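Local atomic coordinates of uncharacterized protein (Acidithiobacillus ferrooxidans, PDB entry 3LUU), a protein that is of unknown function but binds a zinc ion and resembles the N-terminal domain of gamma-butyrobetaine hydroxylase. Residues L10-L15 / M21-A26; V67-V72 / V77-S82. All coordinates share one frame; numbering follows the deposited sequence.

Contact 1: residues L10-L15 / M21-A26; sequences LEIRPL and MEVDWA
R13 reaches from one arm of an antiparallel beta hairpin, strands 9-15 and 20-25, to two carboxylates on the other, E22 and D24, and also meets E11 on its own strand. The backbone is paired in register: R13 and E22 exchange N-H and C=O, D24 N gives to E11 O, and L10 N gives a nearly straight bond of 2.7 Å to D24 O. On the face with E11, E22 and D24, every guanidinium nitrogen has an acceptor close to the group's plane. NE and NH2 meet E22 side-on, both on OE1, with R13 NE 2.9 Å from E22 OE1 on its anti lone pair. NH1 and NH2 hold D24 end-on, and R13 NH1 adds E11 OE2 at 2.8 Å. Strand 30-34 adds further partners: R32 NE makes a salt bridge to E22 OE2, and T30 OG1 hydrogen-bonds D24 OD1. Without the guanidinium, as with an alanine here, E11 OE2 and D24 OD2, 4.5 Å apart, would probably lose the cation that pairs with both. On the reverse face I12 and M21, a selenomethionine, lie side by side. The chain of R13 bends at its third torsion (-65°), bringing R13 NH2 to 2.8 Å from D24 OD1.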
ATOM      1  N   LEU A  10       5.330  12.092  -0.457  1.00 19.86           N
ATOM      2  CA  LEU A  10       5.624  13.058  -1.510  1.00 20.59           C
ATOM      3  C   LEU A  10       5.081  12.609  -2.876  1.00 20.60           C
ATOM      4  O   LEU A  10       4.625  13.426  -3.678  1.00 20.43           O
ATOM      5  CB  LEU A  10       7.146  13.264  -1.575  1.00 23.41           C
ATOM      6  CG  LEU A  10       7.838  13.715  -0.273  1.00 25.69           C
ATOM      7  CD1 LEU A  10       9.371  13.707  -0.422  1.00 27.81           C
ATOM      8  CD2 LEU A  10       7.343  15.096   0.108  1.00 22.85           C
ATOM      9  N   GLU A  11       5.128  11.304  -3.153  1.00 18.25           N
ATOM     10  CA  GLU A  11       4.610  10.775  -4.416  1.00 15.91           C
ATOM     11  C   GLU A  11       4.374   9.288  -4.263  1.00 15.70           C
ATOM     12  O   GLU A  11       5.072   8.627  -3.478  1.00 16.72           O
ATOM     13  CB  GLU A  11       5.634  11.007  -5.534  1.00 18.31           C
ATOM     14  CG  GLU A  11       5.235  10.548  -6.931  1.00 18.26           C
ATOM     15  CD  GLU A  11       6.236  11.011  -7.978  1.00 21.44           C
ATOM     16  OE1 GLU A  11       6.244  12.222  -8.244  1.00 23.41           O
ATOM     17  OE2 GLU A  11       7.025  10.181  -8.508  1.00 18.48           O
ATOM     18  N   ILE A  12       3.390   8.783  -5.007  1.00 16.26           N
ATOM     19  CA  ILE A  12       3.015   7.368  -5.000  1.00 16.26           C
ATOM     20  C   ILE A  12       3.046   6.847  -6.449  1.00 12.73           C
ATOM     21  O   ILE A  12       2.493   7.467  -7.355  1.00 13.88           O
ATOM     22  CB  ILE A  12       1.591   7.164  -4.393  1.00 15.84           C
ATOM     23  CG1 ILE A  12       1.533   7.688  -2.951  1.00 21.01           C
ATOM     24  CG2 ILE A  12       1.183   5.664  -4.421  1.00 14.06           C
ATOM     25  CD1 ILE A  12       1.202   9.184  -2.858  1.00 34.09           C
ATOM     26  N   ARG A  13       3.694   5.722  -6.661  1.00 12.62           N
ATOM     27  CA  ARG A  13       3.842   5.150  -7.992  1.00 14.31           C
ATOM     28  C   ARG A  13       3.469   3.691  -7.933  1.00 16.29           C
ATOM     29  O   ARG A  13       4.309   2.863  -7.626  1.00 15.48           O
ATOM     30  CB  ARG A  13       5.288   5.252  -8.477  1.00 14.01           C
ATOM     31  CG  ARG A  13       5.731   6.661  -8.687  1.00 16.27           C
ATOM     32  CD  ARG A  13       7.183   6.691  -9.055  1.00 18.50           C
ATOM     33  NE  ARG A  13       8.066   6.221  -7.979  1.00 16.31           N
ATOM     34  CZ  ARG A  13       8.508   6.969  -6.964  1.00 18.80           C
ATOM     35  NH1 ARG A  13       8.142   8.238  -6.834  1.00 18.05           N
ATOM     36  NH2 ARG A  13       9.324   6.437  -6.068  1.00 18.37           N
ATOM     37  N   PRO A  14       2.230   3.358  -8.292  1.00 16.60           N
ATOM     38  CA  PRO A  14       1.918   1.940  -8.405  1.00 17.34           C
ATOM     39  C   PRO A  14       2.418   1.371  -9.744  1.00 17.48           C
ATOM     40  O   PRO A  14       1.995   1.826 -10.818  1.00 17.11           O
ATOM     41  CB  PRO A  14       0.398   1.903  -8.288  1.00 19.46           C
ATOM     42  CG  PRO A  14      -0.073   3.250  -8.665  1.00 20.28           C
ATOM     43  CD  PRO A  14       1.069   4.224  -8.526  1.00 16.90           C
ATOM     44  N   LEU A  15       3.341   0.407  -9.675  1.00 16.04           N
ATOM     45  CA  LEU A  15       4.029  -0.138 -10.856  1.00 16.42           C
ATOM     46  C   LEU A  15       3.425  -1.486 -11.230  1.00 14.87           C
ATOM     47  O   LEU A  15       3.628  -2.484 -10.553  1.00 16.08           O
ATOM     48  CB  LEU A  15       5.536  -0.242 -10.599  1.00 16.53           C
ATOM     49  CG  LEU A  15       6.308   1.050 -10.221  1.00 19.31           C
ATOM     50  CD1 LEU A  15       7.699   0.711  -9.654  1.00 15.22           C
ATOM     51  CD2 LEU A  15       6.394   2.032 -11.436  1.00 17.23           C
HETATM   52  N   MSE A  21       4.193  -1.053  -5.223  1.00 14.45           N
HETATM   53  CA  MSE A  21       3.792   0.347  -5.055  1.00 16.36           C
HETATM   54  C   MSE A  21       4.926   1.075  -4.346  1.00 14.40           C
HETATM   55  O   MSE A  21       5.326   0.688  -3.233  1.00 17.58           O
HETATM   56  CB  MSE A  21       2.471   0.510  -4.284  1.00 14.67           C
HETATM   57  CG  MSE A  21       1.846   1.917  -4.473  1.00 15.90           C
HETATM   58 SE   MSE A  21       0.233   2.063  -3.481  0.75 16.78          SE
HETATM   59  CE  MSE A  21       0.781   1.931  -1.639  1.00 19.54           C
ATOM     60  N   GLU A  22       5.461   2.090  -5.003  1.00 12.63           N
ATOM     61  CA  GLU A  22       6.504   2.921  -4.422  1.00 13.16           C
ATOM     62  C   GLU A  22       5.871   4.150  -3.809  1.00 13.84           C
ATOM     63  O   GLU A  22       4.937   4.712  -4.364  1.00 13.83           O
ATOM     64  CB  GLU A  22       7.501   3.350  -5.479  1.00 13.46           C
ATOM     65  CG  GLU A  22       8.221   2.186  -6.123  1.00 14.01           C
ATOM     66  CD  GLU A  22       9.461   2.625  -6.872  1.00 20.07           C
ATOM     67  OE1 GLU A  22       9.436   3.719  -7.452  1.00 15.31           O
ATOM     68  OE2 GLU A  22      10.445   1.888  -6.931  1.00 15.73           O
ATOM     69  N   VAL A  23       6.367   4.539  -2.650  1.00 15.14           N
ATOM     70  CA  VAL A  23       5.938   5.770  -1.979  1.00 14.97           C
ATOM     71  C   VAL A  23       7.200   6.480  -1.498  1.00 15.24           C
ATOM     72  O   VAL A  23       8.013   5.892  -0.798  1.00 15.53           O
ATOM     73  CB  VAL A  23       5.036   5.512  -0.754  1.00 14.20           C
ATOM     74  CG1 VAL A  23       4.590   6.888  -0.149  1.00 11.55           C
ATOM     75  CG2 VAL A  23       3.845   4.618  -1.112  1.00 11.93           C
ATOM     76  N   ASP A  24       7.368   7.712  -1.937  1.00 18.06           N
ATOM     77  CA  ASP A  24       8.464   8.557  -1.496  1.00 17.31           C
ATOM     78  C   ASP A  24       7.965   9.310  -0.279  1.00 18.56           C
ATOM     79  O   ASP A  24       6.871   9.886  -0.310  1.00 17.10           O
ATOM     80  CB  ASP A  24       8.813   9.586  -2.540  1.00 16.80           C
ATOM     81  CG  ASP A  24       9.490   9.009  -3.768  1.00 17.55           C
ATOM     82  OD1 ASP A  24      10.108   7.913  -3.772  1.00 20.41           O
ATOM     83  OD2 ASP A  24       9.415   9.733  -4.757  1.00 14.18           O
ATOM     84  N   TRP A  25       8.781   9.325   0.773  1.00 21.06           N
ATOM     85  CA  TRP A  25       8.397   9.936   2.050  1.00 21.93           C
ATOM     86  C   TRP A  25       9.311  11.113   2.333  1.00 19.42           C
ATOM     87  O   TRP A  25      10.387  11.187   1.751  1.00 20.62           O
ATOM     88  CB  TRP A  25       8.569   8.923   3.168  1.00 20.17           C
ATOM     89  CG  TRP A  25       7.781   7.651   3.036  1.00 19.84           C
ATOM     90  CD1 TRP A  25       8.272   6.432   2.699  1.00 15.33           C
ATOM     91  CD2 TRP A  25       6.383   7.476   3.261  1.00 11.72           C
ATOM     92  NE1 TRP A  25       7.265   5.500   2.707  1.00 19.76           N
ATOM     93  CE2 TRP A  25       6.092   6.121   3.044  1.00 17.23           C
ATOM     94  CE3 TRP A  25       5.343   8.338   3.614  1.00 16.81           C
ATOM     95  CZ2 TRP A  25       4.792   5.586   3.217  1.00 17.89           C
ATOM     96  CZ3 TRP A  25       4.068   7.821   3.787  1.00 21.51           C
ATOM     97  CH2 TRP A  25       3.800   6.449   3.571  1.00 17.86           C
ATOM     98  N   ALA A  26       8.908  11.972   3.263  1.00 20.77           N
ATOM     99  CA  ALA A  26       9.656  13.204   3.580  1.00 21.98           C
ATOM    100  C   ALA A  26      11.006  12.978   4.314  1.00 22.89           C
ATOM    101  O   ALA A  26      11.862  13.859   4.277  1.00 23.36           O
ATOM    102  CB  ALA A  26       8.776  14.157   4.345  1.00 20.82           C
TER

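Contact 2: residues V67-V72 / V77-S82; sequences VEVVPV and VQLHFS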
ATOM      1  N   VAL A  67      -5.312  -2.083  -8.876  1.00 15.56           N
ATOM      2  CA  VAL A  67      -5.881  -1.499 -10.084  1.00 17.96           C
ATOM      3  C   VAL A  67      -6.062   0.010  -9.973  1.00 19.53           C
ATOM      4  O   VAL A  67      -5.971   0.710 -10.982  1.00 21.61           O
ATOM      5  CB  VAL A  67      -7.152  -2.229 -10.513  1.00 19.14           C
ATOM      6  CG1 VAL A  67      -6.786  -3.672 -10.838  1.00 21.59           C
ATOM      7  CG2 VAL A  67      -8.229  -2.159  -9.468  1.00 19.99           C
ATOM      8  N   GLU A  68      -6.264   0.522  -8.753  1.00 19.51           N
ATOM      9  CA  GLU A  68      -6.361   1.946  -8.533  1.00 20.55           C
ATOM     10  C   GLU A  68      -6.012   2.317  -7.116  1.00 18.44           C
ATOM     11  O   GLU A  68      -6.200   1.537  -6.207  1.00 19.40           O
ATOM     12  CB  GLU A  68      -7.784   2.421  -8.843  1.00 22.86           C
ATOM     13  CG  GLU A  68      -7.802   3.871  -9.291  1.00 36.53           C
ATOM     14  CD  GLU A  68      -9.132   4.303  -9.859  1.00 46.74           C
ATOM     15  OE1 GLU A  68     -10.053   3.457  -9.987  1.00 58.08           O
ATOM     16  OE2 GLU A  68      -9.248   5.512 -10.168  1.00 62.47           O
ATOM     17  N   VAL A  69      -5.480   3.519  -6.963  1.00 18.41           N
ATOM     18  CA  VAL A  69      -5.067   4.094  -5.693  1.00 15.29           C
ATOM     19  C   VAL A  69      -5.824   5.425  -5.606  1.00 17.92           C
ATOM     20  O   VAL A  69      -5.636   6.295  -6.461  1.00 14.73           O
ATOM     21  CB  VAL A  69      -3.541   4.347  -5.672  1.00 17.67           C
ATOM     22  CG1 VAL A  69      -3.144   5.105  -4.429  1.00 17.34           C
ATOM     23  CG2 VAL A  69      -2.753   3.018  -5.791  1.00 16.29           C
ATOM     24  N   VAL A  70      -6.703   5.560  -4.599  1.00 16.78           N
ATOM     25  CA  VAL A  70      -7.573   6.721  -4.451  1.00 15.89           C
ATOM     26  C   VAL A  70      -7.294   7.377  -3.084  1.00 14.93           C
ATOM     27  O   VAL A  70      -7.381   6.731  -2.044  1.00 14.73           O
ATOM     28  CB  VAL A  70      -9.058   6.304  -4.548  1.00 15.48           C
ATOM     29  CG1 VAL A  70      -9.981   7.515  -4.398  1.00 16.82           C
ATOM     30  CG2 VAL A  70      -9.328   5.606  -5.882  1.00 18.74           C
ATOM     31  N   PRO A  71      -6.948   8.662  -3.074  1.00 14.13           N
ATOM     32  CA  PRO A  71      -6.665   9.283  -1.791  1.00 15.55           C
ATOM     33  C   PRO A  71      -7.926   9.414  -0.960  1.00 16.72           C
ATOM     34  O   PRO A  71      -9.013   9.660  -1.506  1.00 15.35           O
ATOM     35  CB  PRO A  71      -6.142  10.670  -2.149  1.00 18.58           C
ATOM     36  CG  PRO A  71      -6.014  10.732  -3.602  1.00 21.12           C
ATOM     37  CD  PRO A  71      -6.710   9.559  -4.214  1.00 17.02           C
ATOM     38  N   VAL A  72      -7.772   9.231   0.343  1.00 14.87           N
ATOM     39  CA  VAL A  72      -8.873   9.326   1.285  1.00 14.97           C
ATOM     40  C   VAL A  72      -8.460  10.449   2.225  1.00 15.56           C
ATOM     41  O   VAL A  72      -7.519  10.313   3.019  1.00 15.56           O
ATOM     42  CB  VAL A  72      -9.119   7.982   1.997  1.00 15.94           C
ATOM     43  CG1 VAL A  72     -10.175   8.131   3.124  1.00 14.22           C
ATOM     44  CG2 VAL A  72      -9.537   6.900   0.971  1.00  8.79           C
ATOM     45  N   VAL A  77      -5.016   6.208   1.774  1.00 16.71           N
ATOM     46  CA  VAL A  77      -5.392   5.851   0.413  1.00 17.96           C
ATOM     47  C   VAL A  77      -6.266   4.579   0.459  1.00 18.92           C
ATOM     48  O   VAL A  77      -6.094   3.700   1.313  1.00 20.46           O
ATOM     49  CB  VAL A  77      -4.193   5.575  -0.585  1.00 18.17           C
ATOM     50  CG1 VAL A  77      -3.604   6.875  -1.121  1.00 22.28           C
ATOM     51  CG2 VAL A  77      -3.126   4.594   0.009  1.00 19.59           C
ATOM     52  N   GLN A  78      -7.191   4.507  -0.483  1.00 16.76           N
ATOM     53  CA  GLN A  78      -8.006   3.339  -0.689  1.00 17.10           C
ATOM     54  C   GLN A  78      -7.348   2.604  -1.852  1.00 15.46           C
ATOM     55  O   GLN A  78      -7.130   3.192  -2.933  1.00 15.64           O
ATOM     56  CB  GLN A  78      -9.409   3.767  -1.082  1.00 16.14           C
ATOM     57  CG  GLN A  78     -10.388   2.624  -1.292  1.00 18.37           C
ATOM     58  CD  GLN A  78     -11.717   3.083  -1.899  1.00 23.38           C
ATOM     59  OE1 GLN A  78     -11.770   3.935  -2.825  1.00 26.01           O
ATOM     60  NE2 GLN A  78     -12.790   2.490  -1.421  1.00 30.73           N
ATOM     61  N   LEU A  79      -7.040   1.334  -1.659  1.00 14.08           N
ATOM     62  CA  LEU A  79      -6.471   0.535  -2.751  1.00 13.43           C
ATOM     63  C   LEU A  79      -7.575  -0.365  -3.313  1.00 15.13           C
ATOM     64  O   LEU A  79      -8.326  -0.991  -2.559  1.00 16.16           O
ATOM     65  CB  LEU A  79      -5.272  -0.286  -2.292  1.00 14.72           C
ATOM     66  CG  LEU A  79      -4.087   0.433  -1.664  1.00 17.57           C
ATOM     67  CD1 LEU A  79      -2.945  -0.537  -1.498  1.00 19.52           C
ATOM     68  CD2 LEU A  79      -3.701   1.673  -2.474  1.00 16.07           C
ATOM     69  N   HIS A  80      -7.724  -0.370  -4.631  1.00 14.17           N
ATOM     70  CA  HIS A  80      -8.640  -1.288  -5.316  1.00 15.84           C
ATOM     71  C   HIS A  80      -7.818  -2.411  -5.936  1.00 17.46           C
ATOM     72  O   HIS A  80      -6.867  -2.156  -6.685  1.00 18.23           O
ATOM     73  CB  HIS A  80      -9.439  -0.572  -6.398  1.00 15.06           C
ATOM     74  CG  HIS A  80     -10.297   0.524  -5.872  1.00 23.35           C
ATOM     75  ND1 HIS A  80     -11.667   0.423  -5.803  1.00 32.98           N
ATOM     76  CD2 HIS A  80      -9.978   1.726  -5.345  1.00 24.72           C
ATOM     77  CE1 HIS A  80     -12.155   1.527  -5.273  1.00 31.00           C
ATOM     78  NE2 HIS A  80     -11.155   2.335  -4.991  1.00 27.13           N
ATOM     79  N   PHE A  81      -8.191  -3.638  -5.623  1.00 17.23           N
ATOM     80  CA  PHE A  81      -7.442  -4.807  -6.034  1.00 17.71           C
ATOM     81  C   PHE A  81      -8.159  -5.574  -7.145  1.00 18.90           C
ATOM     82  O   PHE A  81      -9.375  -5.439  -7.349  1.00 16.34           O
ATOM     83  CB  PHE A  81      -7.203  -5.732  -4.833  1.00 15.68           C
ATOM     84  CG  PHE A  81      -6.309  -5.140  -3.769  1.00 15.52           C
ATOM     85  CD1 PHE A  81      -4.928  -5.191  -3.899  1.00 13.35           C
ATOM     86  CD2 PHE A  81      -6.847  -4.593  -2.618  1.00 13.86           C
ATOM     87  CE1 PHE A  81      -4.094  -4.670  -2.898  1.00 10.36           C
ATOM     88  CE2 PHE A  81      -6.028  -4.066  -1.619  1.00 15.47           C
ATOM     89  CZ  PHE A  81      -4.642  -4.110  -1.773  1.00 16.56           C
ATOM     90  N   SER A  82      -7.379  -6.377  -7.862  1.00 18.94           N
ATOM     91  CA  SER A  82      -7.869  -7.103  -9.026  1.00 18.83           C
ATOM     92  C   SER A  82      -8.754  -8.321  -8.670  1.00 21.47           C
ATOM     93  O   SER A  82      -9.444  -8.843  -9.531  1.00 22.99           O
ATOM     94  CB  SER A  82      -6.685  -7.493  -9.903  1.00 18.08           C
ATOM     95  OG  SER A  82      -5.877  -8.441  -9.250  1.00 15.78           O
TER
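H80 faces both V67 and E68 across the antiparallel hairpin of strands 66-72 and 76-81, which makes a classic beta bulge. H80 O takes V67 N at 2.7 Å and, weakly, E68 N, while H80 N returns an almost straight bond to E68 O. Beyond the bulge V70 and Q78 pair regularly through two bonds in their carbonyl planes. The H80 side chain begins with H80 CB against V67 CG2, 3.7 Å away. With CG anti to the carbonyl carbon (chi1 -61°), the imidazole is carried out along the face it shares with E68, V70 and Q78. E68 O lies at the ring's edge, 3.9 Å from H80 CD2; that same carbon is also near V70 CG2. At the tip the ring passes V70 CG2, and H80 NE2 gives a weak bond of 2.8 Å to Q78 OE1, on its own strand, which may help to hold the ring's rotation. On the other face the contact is apolar: V69 sends CG1 to V77 CG1 and CG2 to L79 CD2, the latter pair lying side by side at 3.7 Å. Strand 76-81 is the middle strand of its sheet, with 89-91 along its other edge. V77 rests on W92 and L95 of helix 92-98, and L79 on L38 of helix 35-40.

Contacts 1 and 2 are successive beta hairpins belonging to separate three-stranded antiparallel sheets, each pairing an outermost strand with the middle one. Both are partly buried; in each the middle strand supplies the buried residues (M21, V23 and W25; V77, L79 and F81), while the outermost strand is more exposed. The hairpins meet through apolar side chains: M21 SE packs on V69 CG2 at 3.9 Å and also touches L79 CD2, while P14 CG reaches V69 too. Helix 35-40 joins them further, its L38 touching both M21 and L79. Their polar chemistry differs: contact 1 carries a dense salt-bridge network, contact 2 one weak histidine-glutamine bond. Zinc lies about 13 Å from the M21 side chain and 12 Å from that of F81.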